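Local coordinates for protein chintase (PDB 5YUQ) that hydrolyses chitin as a family 18 glycoside hydrolase with a TIM-barrel fold and a tunnel-shaped active site, at residues Ser300-Tyr305 / Gly320-Ser325; Asn184-Lys189 / Ser258-Gly263; Thr249-Pro254 / Thr312-Ser317. One frame throughout, in Å; residues are numbered along the deposited sequence.

Contact 1 of 3, residues Ser300-Tyr305 / Gly320-Ser325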
loop_
_atom_site.group_PDB
_atom_site.type_symbol
_atom_site.label_atom_id
_atom_site.label_comp_id
_atom_site.label_asym_id
_atom_site.label_seq_id
_atom_site.Cartn_x
_atom_site.Cartn_y
_atom_site.Cartn_z
ATOM N N SER A 300 -20.785 -9.894 -17.521
ATOM C CA SER A 300 -20.828 -10.572 -16.227
ATOM C C SER A 300 -21.737 -9.912 -15.196
ATOM O O SER A 300 -21.540 -10.082 -13.996
ATOM C CB SER A 300 -19.417 -10.728 -15.658
ATOM O OG SER A 300 -18.616 -11.492 -16.543
ATOM N N GLY A 301 -22.726 -9.162 -15.666
ATOM C CA GLY A 301 -23.720 -8.583 -14.778
ATOM C C GLY A 301 -23.321 -7.239 -14.204
ATOM O O GLY A 301 -23.938 -6.768 -13.247
ATOM N N TRP A 302 -22.298 -6.622 -14.789
ATOM C CA TRP A 302 -21.822 -5.317 -14.334
ATOM C C TRP A 302 -22.195 -4.202 -15.298
ATOM O O TRP A 302 -22.256 -4.412 -16.505
ATOM C CB TRP A 302 -20.297 -5.339 -14.178
ATOM C CG TRP A 302 -19.825 -6.279 -13.130
ATOM C CD1 TRP A 302 -19.475 -7.590 -13.295
ATOM C CD2 TRP A 302 -19.656 -5.990 -11.744
ATOM N NE1 TRP A 302 -19.096 -8.131 -12.094
ATOM C CE2 TRP A 302 -19.198 -7.167 -11.120
ATOM C CE3 TRP A 302 -19.851 -4.844 -10.962
ATOM C CZ2 TRP A 302 -18.929 -7.231 -9.753
ATOM C CZ3 TRP A 302 -19.580 -4.910 -9.606
ATOM C CH2 TRP A 302 -19.125 -6.094 -9.019
ATOM N N VAL A 303 -22.444 -3.018 -14.755
ATOM C CA VAL A 303 -22.587 -1.810 -15.555
ATOM C C VAL A 303 -21.511 -0.831 -15.077
ATOM O O VAL A 303 -21.431 -0.512 -13.884
ATOM C CB VAL A 303 -23.986 -1.192 -15.408
ATOM C CG1 VAL A 303 -24.059 0.137 -16.142
ATOM C CG2 VAL A 303 -25.058 -2.161 -15.933
ATOM N N THR A 304 -20.677 -0.366 -16.002
ATOM C CA THR A 304 -19.511 0.438 -15.625
ATOM C C THR A 304 -19.754 1.948 -15.757
ATOM O O THR A 304 -20.504 2.394 -16.626
ATOM C CB THR A 304 -18.264 0.003 -16.418
ATOM O OG1 THR A 304 -18.048 -1.399 -16.221
ATOM C CG2 THR A 304 -17.030 0.749 -15.949
ATOM N N TYR A 305 -19.121 2.718 -14.871
ATOM C CA TYR A 305 -19.225 4.169 -14.833
ATOM C C TYR A 305 -17.845 4.760 -14.596
ATOM O O TYR A 305 -16.881 4.041 -14.336
ATOM C CB TYR A 305 -20.124 4.601 -13.677
ATOM C CG TYR A 305 -21.541 4.072 -13.738
ATOM C CD1 TYR A 305 -22.528 4.769 -14.420
ATOM C CD2 TYR A 305 -21.893 2.894 -13.098
ATOM C CE1 TYR A 305 -23.831 4.294 -14.479
ATOM C CE2 TYR A 305 -23.197 2.410 -13.162
ATOM C CZ TYR A 305 -24.153 3.125 -13.843
ATOM O OH TYR A 305 -25.450 2.655 -13.901
ATOM N N GLY A 320 -26.445 -9.156 -6.218
ATOM C CA GLY A 320 -25.663 -8.944 -5.014
ATOM C C GLY A 320 -25.568 -7.483 -4.604
ATOM O O GLY A 320 -24.977 -7.173 -3.565
ATOM N N SER A 321 -26.152 -6.602 -5.415
ATOM C CA SER A 321 -26.126 -5.150 -5.193
ATOM C C SER A 321 -24.729 -4.659 -4.832
ATOM O O SER A 321 -24.536 -3.950 -3.849
ATOM C CB SER A 321 -27.133 -4.722 -4.123
ATOM O OG SER A 321 -27.340 -3.315 -4.170
ATOM N N LYS A 322 -23.763 -5.031 -5.657
ATOM C CA LYS A 322 -22.363 -4.736 -5.380
ATOM C C LYS A 322 -21.883 -3.556 -6.197
ATOM O O LYS A 322 -22.121 -3.492 -7.399
ATOM C CB LYS A 322 -21.504 -5.950 -5.739
ATOM C CG LYS A 322 -22.037 -7.259 -5.189
ATOM C CD LYS A 322 -21.028 -8.386 -5.316
ATOM C CE LYS A 322 -20.870 -8.869 -6.739
ATOM N NZ LYS A 322 -20.332 -10.262 -6.768
ATOM N N VAL A 323 -21.184 -2.634 -5.548
ATOM C CA VAL A 323 -20.413 -1.634 -6.280
ATOM C C VAL A 323 -18.933 -1.980 -6.197
ATOM O O VAL A 323 -18.416 -2.288 -5.123
ATOM C CB VAL A 323 -20.673 -0.193 -5.786
ATOM C CG1 VAL A 323 -20.356 -0.061 -4.306
ATOM C CG2 VAL A 323 -19.858 0.797 -6.612
ATOM N N LEU A 324 -18.273 -1.980 -7.349
ATOM C CA LEU A 324 -16.838 -2.217 -7.423
ATOM C C LEU A 324 -16.170 -0.907 -7.734
ATOM O O LEU A 324 -16.433 -0.312 -8.777
ATOM C CB LEU A 324 -16.516 -3.211 -8.551
ATOM C CG LEU A 324 -15.038 -3.399 -8.921
ATOM C CD1 LEU A 324 -14.293 -4.085 -7.806
ATOM C CD2 LEU A 324 -14.914 -4.191 -10.227
ATOM N N SER A 325 -15.311 -0.440 -6.829
ATOM C CA SER A 325 -14.447 0.683 -7.146
ATOM C C SER A 325 -13.119 0.084 -7.548
ATOM O O SER A 325 -12.579 -0.752 -6.828
ATOM C CB SER A 325 -14.244 1.592 -5.940
ATOM O OG SER A 325 -13.195 2.514 -6.226
#

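Contact 2 of 3, residues Asn184-Lys189 / Ser258-Gly263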
loop_
_atom_site.group_PDB
_atom_site.type_symbol
_atom_site.label_atom_id
_atom_site.label_comp_id
_atom_site.label_asym_id
_atom_site.label_seq_id
_atom_site.Cartn_x
_atom_site.Cartn_y
_atom_site.Cartn_z
ATOM N N ASN A 184 -11.454 3.951 1.218
ATOM C CA ASN A 184 -12.808 3.824 1.728
ATOM C C ASN A 184 -13.224 2.378 1.919
ATOM O O ASN A 184 -12.669 1.470 1.292
ATOM C CB ASN A 184 -13.777 4.562 0.815
ATOM C CG ASN A 184 -13.516 6.046 0.804
ATOM O OD1 ASN A 184 -13.799 6.733 1.777
ATOM N ND2 ASN A 184 -12.961 6.547 -0.291
ATOM N N GLY A 185 -14.185 2.166 2.806
ATOM C CA GLY A 185 -14.697 0.834 3.049
ATOM C C GLY A 185 -15.876 0.842 3.989
ATOM O O GLY A 185 -16.615 1.826 4.076
ATOM N N ILE A 186 -16.102 -0.279 4.664
ATOM C CA ILE A 186 -17.276 -0.363 5.571
ATOM C C ILE A 186 -17.313 0.583 6.757
ATOM O O ILE A 186 -18.325 0.704 7.368
ATOM C CB ILE A 186 -17.535 -1.759 6.153
ATOM C CG1 ILE A 186 -16.355 -2.269 6.992
ATOM C CG2 ILE A 186 -17.833 -2.720 5.051
ATOM C CD1 ILE A 186 -16.739 -3.475 7.796
ATOM N N ARG A 187 -16.188 1.212 7.065
ATOM C CA ARG A 187 -16.186 2.169 8.163
ATOM C C ARG A 187 -16.855 3.471 7.735
ATOM O O ARG A 187 -17.078 4.365 8.547
ATOM C CB ARG A 187 -14.762 2.425 8.673
ATOM C CG ARG A 187 -14.258 1.376 9.667
ATOM C CD ARG A 187 -12.733 1.404 9.809
ATOM N NE ARG A 187 -12.110 0.250 9.160
ATOM C CZ ARG A 187 -10.997 0.304 8.432
ATOM N NH1 ARG A 187 -10.370 1.460 8.255
ATOM N NH2 ARG A 187 -10.508 -0.800 7.881
ATOM N N ASP A 188 -17.190 3.559 6.454
ATOM C CA ASP A 188 -17.842 4.740 5.901
ATOM C C ASP A 188 -19.307 4.488 5.564
ATOM O O ASP A 188 -19.681 3.386 5.155
ATOM C CB ASP A 188 -17.108 5.176 4.642
ATOM C CG ASP A 188 -15.685 5.541 4.925
ATOM O OD1 ASP A 188 -15.485 6.597 5.554
ATOM O OD2 ASP A 188 -14.777 4.775 4.549
ATOM N N LYS A 189 -20.125 5.523 5.734
ATOM C CA LYS A 189 -21.559 5.448 5.443
ATOM C C LYS A 189 -21.880 5.254 3.958
ATOM O O LYS A 189 -22.841 4.562 3.613
ATOM C CB LYS A 189 -22.258 6.705 5.963
ATOM C CG LYS A 189 -22.398 6.765 7.483
ATOM C CD LYS A 189 -23.722 6.171 7.946
ATOM C CE LYS A 189 -23.851 6.186 9.465
ATOM N NZ LYS A 189 -22.908 5.223 10.105
ATOM N N SER A 258 -22.598 -3.623 7.795
ATOM C CA SER A 258 -22.793 -4.759 8.697
ATOM C C SER A 258 -21.618 -5.731 8.667
ATOM O O SER A 258 -21.193 -6.229 9.709
ATOM C CB SER A 258 -24.099 -5.489 8.387
ATOM O OG SER A 258 -23.996 -6.241 7.190
ATOM N N SER A 259 -21.099 -5.993 7.472
ATOM C CA SER A 259 -19.929 -6.846 7.297
ATOM C C SER A 259 -19.469 -6.713 5.859
ATOM O O SER A 259 -20.276 -6.442 4.972
ATOM C CB SER A 259 -20.246 -8.310 7.594
ATOM O OG SER A 259 -21.091 -8.868 6.609
ATOM N N GLN A 260 -18.174 -6.895 5.636
ATOM C CA GLN A 260 -17.602 -6.768 4.300
ATOM C C GLN A 260 -17.905 -7.988 3.440
ATOM O O GLN A 260 -17.552 -9.110 3.803
ATOM C CB GLN A 260 -16.090 -6.568 4.401
ATOM C CG GLN A 260 -15.395 -6.541 3.038
ATOM C CD GLN A 260 -15.882 -5.402 2.172
ATOM O OE1 GLN A 260 -15.809 -4.233 2.565
ATOM N NE2 GLN A 260 -16.390 -5.735 0.982
ATOM N N ILE A 261 -18.569 -7.778 2.304
ATOM C CA ILE A 261 -18.862 -8.881 1.400
ATOM C C ILE A 261 -17.593 -9.336 0.678
ATOM O O ILE A 261 -16.642 -8.566 0.513
ATOM C CB ILE A 261 -19.938 -8.517 0.352
ATOM C CG1 ILE A 261 -19.537 -7.268 -0.441
ATOM C CG2 ILE A 261 -21.293 -8.308 1.029
ATOM C CD1 ILE A 261 -20.331 -7.109 -1.748
ATOM N N LYS A 262 -17.594 -10.597 0.262
ATOM C CA LYS A 262 -16.478 -11.181 -0.470
ATOM C C LYS A 262 -16.319 -10.535 -1.839
ATOM O O LYS A 262 -17.307 -10.239 -2.520
ATOM C CB LYS A 262 -16.716 -12.684 -0.642
ATOM C CG LYS A 262 -15.587 -13.442 -1.320
ATOM C CD LYS A 262 -16.017 -14.887 -1.588
ATOM C CE LYS A 262 -14.952 -15.670 -2.341
ATOM N NZ LYS A 262 -13.720 -15.857 -1.542
ATOM N N GLY A 263 -15.068 -10.328 -2.236
ATOM C CA GLY A 263 -14.744 -9.868 -3.574
ATOM C C GLY A 263 -14.610 -11.035 -4.530
ATOM O O GLY A 263 -15.566 -11.797 -4.717
HETATM O O HOH W 1 -14.258 -2.575 4.213
#

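Contact 3 of 3, residues Thr249-Pro254 / Thr312-Ser317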
loop_
_atom_site.group_PDB
_atom_site.type_symbol
_atom_site.label_atom_id
_atom_site.label_comp_id
_atom_site.label_asym_id
_atom_site.label_seq_id
_atom_site.Cartn_x
_atom_site.Cartn_y
_atom_site.Cartn_z
ATOM N N THR A 249 -27.311 8.155 -9.742
ATOM C CA THR A 249 -26.883 8.130 -8.344
ATOM C C THR A 249 -25.432 8.526 -8.142
ATOM O O THR A 249 -25.077 9.067 -7.097
ATOM C CB THR A 249 -27.058 6.751 -7.709
ATOM O OG1 THR A 249 -26.202 5.816 -8.370
ATOM C CG2 THR A 249 -28.509 6.292 -7.795
ATOM N N GLY A 250 -24.592 8.239 -9.128
ATOM C CA GLY A 250 -23.163 8.396 -8.948
ATOM C C GLY A 250 -22.657 7.293 -8.039
ATOM O O GLY A 250 -23.391 6.348 -7.716
ATOM N N LEU A 251 -21.406 7.421 -7.614
ATOM C CA LEU A 251 -20.745 6.404 -6.807
ATOM C C LEU A 251 -21.098 6.492 -5.330
ATOM O O LEU A 251 -21.165 5.476 -4.641
ATOM C CB LEU A 251 -19.223 6.543 -6.971
ATOM C CG LEU A 251 -18.315 5.783 -5.997
ATOM C CD1 LEU A 251 -18.456 4.277 -6.182
ATOM C CD2 LEU A 251 -16.851 6.213 -6.182
ATOM N N TYR A 252 -21.310 7.709 -4.840
ATOM C CA TYR A 252 -21.282 7.951 -3.396
ATOM C C TYR A 252 -22.614 7.675 -2.710
ATOM O O TYR A 252 -23.241 8.572 -2.149
ATOM C CB TYR A 252 -20.785 9.374 -3.126
ATOM C CG TYR A 252 -19.416 9.613 -3.731
ATOM C CD1 TYR A 252 -18.269 9.144 -3.105
ATOM C CD2 TYR A 252 -19.277 10.279 -4.942
ATOM C CE1 TYR A 252 -17.017 9.343 -3.660
ATOM C CE2 TYR A 252 -18.027 10.479 -5.512
ATOM C CZ TYR A 252 -16.905 10.008 -4.863
ATOM O OH TYR A 252 -15.664 10.209 -5.411
ATOM N N VAL A 253 -23.026 6.414 -2.749
ATOM C CA VAL A 253 -24.330 6.005 -2.242
ATOM C C VAL A 253 -24.189 5.220 -0.948
ATOM O O VAL A 253 -23.122 4.679 -0.661
ATOM C CB VAL A 253 -25.065 5.134 -3.282
ATOM C CG1 VAL A 253 -25.254 5.907 -4.572
ATOM C CG2 VAL A 253 -24.295 3.842 -3.540
ATOM N N PRO A 254 -25.260 5.165 -0.146
ATOM C CA PRO A 254 -25.160 4.450 1.129
ATOM C C PRO A 254 -24.829 2.970 0.947
ATOM O O PRO A 254 -25.341 2.326 0.024
ATOM C CB PRO A 254 -26.558 4.627 1.727
ATOM C CG PRO A 254 -27.013 5.932 1.167
ATOM C CD PRO A 254 -26.520 5.922 -0.250
ATOM N N THR A 312 -11.662 7.787 -11.145
ATOM C CA THR A 312 -11.581 6.324 -11.119
ATOM C C THR A 312 -12.852 5.695 -11.668
ATOM O O THR A 312 -13.926 6.294 -11.581
ATOM C CB THR A 312 -11.363 5.776 -9.687
ATOM O OG1 THR A 312 -12.436 6.200 -8.836
ATOM C CG2 THR A 312 -10.043 6.272 -9.101
ATOM N N PRO A 313 -12.731 4.478 -12.214
ATOM C CA PRO A 313 -13.914 3.769 -12.716
ATOM C C PRO A 313 -14.626 3.074 -11.572
ATOM O O PRO A 313 -14.013 2.755 -10.552
ATOM C CB PRO A 313 -13.308 2.718 -13.646
ATOM C CG PRO A 313 -11.977 2.405 -12.993
ATOM C CD PRO A 313 -11.483 3.740 -12.489
ATOM N N TYR A 314 -15.919 2.841 -11.738
ATOM C CA TYR A 314 -16.623 1.996 -10.801
ATOM C C TYR A 314 -17.699 1.264 -11.560
ATOM O O TYR A 314 -18.047 1.646 -12.675
ATOM C CB TYR A 314 -17.200 2.799 -9.629
ATOM C CG TYR A 314 -18.255 3.817 -9.995
ATOM C CD1 TYR A 314 -17.904 5.078 -10.467
ATOM C CD2 TYR A 314 -19.601 3.531 -9.835
ATOM C CE1 TYR A 314 -18.870 6.015 -10.782
ATOM C CE2 TYR A 314 -20.568 4.457 -10.146
ATOM C CZ TYR A 314 -20.203 5.689 -10.625
ATOM O OH TYR A 314 -21.171 6.608 -10.941
ATOM N N ALA A 315 -18.196 0.182 -10.978
ATOM C CA ALA A 315 -19.175 -0.634 -11.673
ATOM C C ALA A 315 -20.202 -1.140 -10.683
ATOM O O ALA A 315 -19.896 -1.359 -9.514
ATOM C CB ALA A 315 -18.489 -1.792 -12.391
ATOM N N TYR A 316 -21.432 -1.310 -11.149
ATOM C CA TYR A 316 -22.481 -1.807 -10.281
ATOM C C TYR A 316 -23.024 -3.131 -10.804
ATOM O O TYR A 316 -23.307 -3.273 -11.994
ATOM C CB TYR A 316 -23.615 -0.792 -10.163
ATOM C CG TYR A 316 -24.729 -1.280 -9.266
ATOM C CD1 TYR A 316 -24.546 -1.382 -7.891
ATOM C CD2 TYR A 316 -25.953 -1.660 -9.793
ATOM C CE1 TYR A 316 -25.566 -1.842 -7.062
ATOM C CE2 TYR A 316 -26.969 -2.118 -8.973
ATOM C CZ TYR A 316 -26.765 -2.206 -7.614
ATOM O OH TYR A 316 -27.783 -2.666 -6.811
ATOM N N SER A 317 -23.150 -4.099 -9.902
ATOM C CA SER A 317 -23.783 -5.369 -10.225
ATOM C C SER A 317 -25.088 -5.465 -9.467
ATOM O O SER A 317 -25.087 -5.557 -8.243
ATOM C CB SER A 317 -22.881 -6.537 -9.824
ATOM O OG SER A 317 -23.592 -7.767 -9.938
HETATM O O HOH W 2 -23.993 6.910 -11.648
#

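Contact 1 of 3, residues Ser300-Tyr305 / Gly320-Ser325
W302 brings the six-membered half of its indole obliquely against the carbonyl and side chain of K322 and the CB of L324, two residues on the same face of strand 322-325. The two strands are not neighbours. They flank strand 312-317 in an antiparallel three-strand meander, part of what is probably the insertion between the last two barrel strands seen in many family 18 chitinases, and the tryptophan reaches across A315 and S317 to meet the far strand. V303 pairs with Y316 and L324 with A315 through backbone hydrogen bonds, so the middle strand fixes the spacing while side chains do the bridging.

With CG anti to the carbonyl carbon (chi1 -64°) and the ring turned crosswise by chi2 of 91°, the indole runs at about a right angle to both partners. Its corner atom W302 CZ3 lies 3.7 Å from L324 CB and also 3.7 Å from K322 O. Further along the ring, W302 CZ2 rests 3.9 Å from K322 CE, where the lysine contributes its aliphatic chain; a bend at chi3 (-73°) brings CE back to the indole. V238 and I295 touch both W302 and L324, completing an apolar cluster.

At the start of strand 322-325, S321 and K322 both face S317 as a G1 beta bulge, and S321 OG bonds to Y316 OH and T241 OG1. At the other end of the tryptophan, S300 CB sits at the indole edge in the ring plane, while its OG is hydrogen-bonded to the E293 carbonyl.

Contact 2 of 3, residues Asn184-Lys189 / Ser258-Gly263
I186 sets its CG2 methyl against the side-chain amide of Q260, with 3.5 Å between I186 CG2 and Q260 OE1. This surface contact joins two loops of the family 18 fold: a type I beta turn from G185 to D188, following barrel strand 175-178, and an irregular segment following strand 228-240. The same methyl also grazes the Q260 backbone, so the first shell is van der Waals packing of a branched carbon on a glutamine, the two side chains crossing at a slant.

A water bridges the two segments. It accepts from I186 N at 3.0 Å and donates to Q260 OE1 at 2.8 Å, linking the turn to the amide. With CG1 of I186 between N and the carbonyl carbon (chi1 61°), CG2 falls on the side of the backbone N, where the water is bound, and both methyl and water come to lie near Q260 OE1.

The other half of that amide is held by its own loop and by strand 228-240. Q260 NE2 donates to I261 O at 2.9 Å in a nearly straight bond (169°), in the carbonyl plane, and also to V238 O. Both partners fix the rotation of the amide and leave OE1 directed to the water.

Behind I186, the turn is closed by D188 N bonded to G185 O. Q257 binds it from the other loop, through NE2 to the I186 carbonyl and OE1 to K189 NZ, and K189 pairs with I255 along the backbone. D188 OD1 lies close to E207 OE2, an approach of two like charges. The second oxygen, D188 OD2, accepts from G185 N at 3.2 Å with its anti lone pair.

Contact 3 of 3, residues Thr249-Pro254 / Thr312-Ser317
Strand 312-317, the middle of an antiparallel three-strand meander (302-307, 312-317, 322-325), is overlaid here by the loop 249-254 that follows strand 228-240, and the join is a CH-pi contact between L251 and Y314. L251 CB sits over the ring centre, 3.8 Å from the Y314 centroid and 8° off the normal. L251 CD1 extends the cover inward, 3.8 Å from Y314 CG. The two side chains run past each other in opposite directions, leucine toward the strand and tyrosine toward the loop; Y314 CG lies between its backbone N and carbonyl carbon (chi1 64°), a torsion that carries the ring out to L251.

At its outer end the ring meets backbone: Y314 OH lies 3.3 Å from G250 C, and its approach to L251 N is too bent for a hydrogen bond. A water joins the two sides instead, accepting from G250 N at 2.9 Å and hydrogen-bonded to Y314 OH, also at 2.9 Å.

The loop is shaped by its own bonds. T249 OG1 donates to G250 O at 2.9 Å, and V253 N to L251 O closes an inverse gamma turn centred on Y252. L251 CD2 also lies over the rim of the Y252 ring.

Y314 further meets the Y305 ring, their planes about 20° apart. The CH-pi contact joins an irregular loop to an antiparallel sheet in the probable insertion region of this family 18 barrel.

In the fold
Contacts 1 and 3 are buried and share one sheet: contact 1 bridges its outer strands 302-307 and 322-325, whereas contact 3 brings a loop onto strand 312-317 between them. Their centres lie about 8 Å apart, tied by a probable hydrogen bond from Y305 to Y314. Contact 2 is a surface contact of two loops, about 14 to 15 Å between centres from the others; I261 packs on K322, and K189 touches P254. Aromatic overlap with aliphatic carbons dominates the buried pair. At the surface a methyl and a glutamine amide take its place. Contacts 2 and 3 each contain a water that bridges their two segments, and both draw on the long connection between strands 228-240 and 284-286.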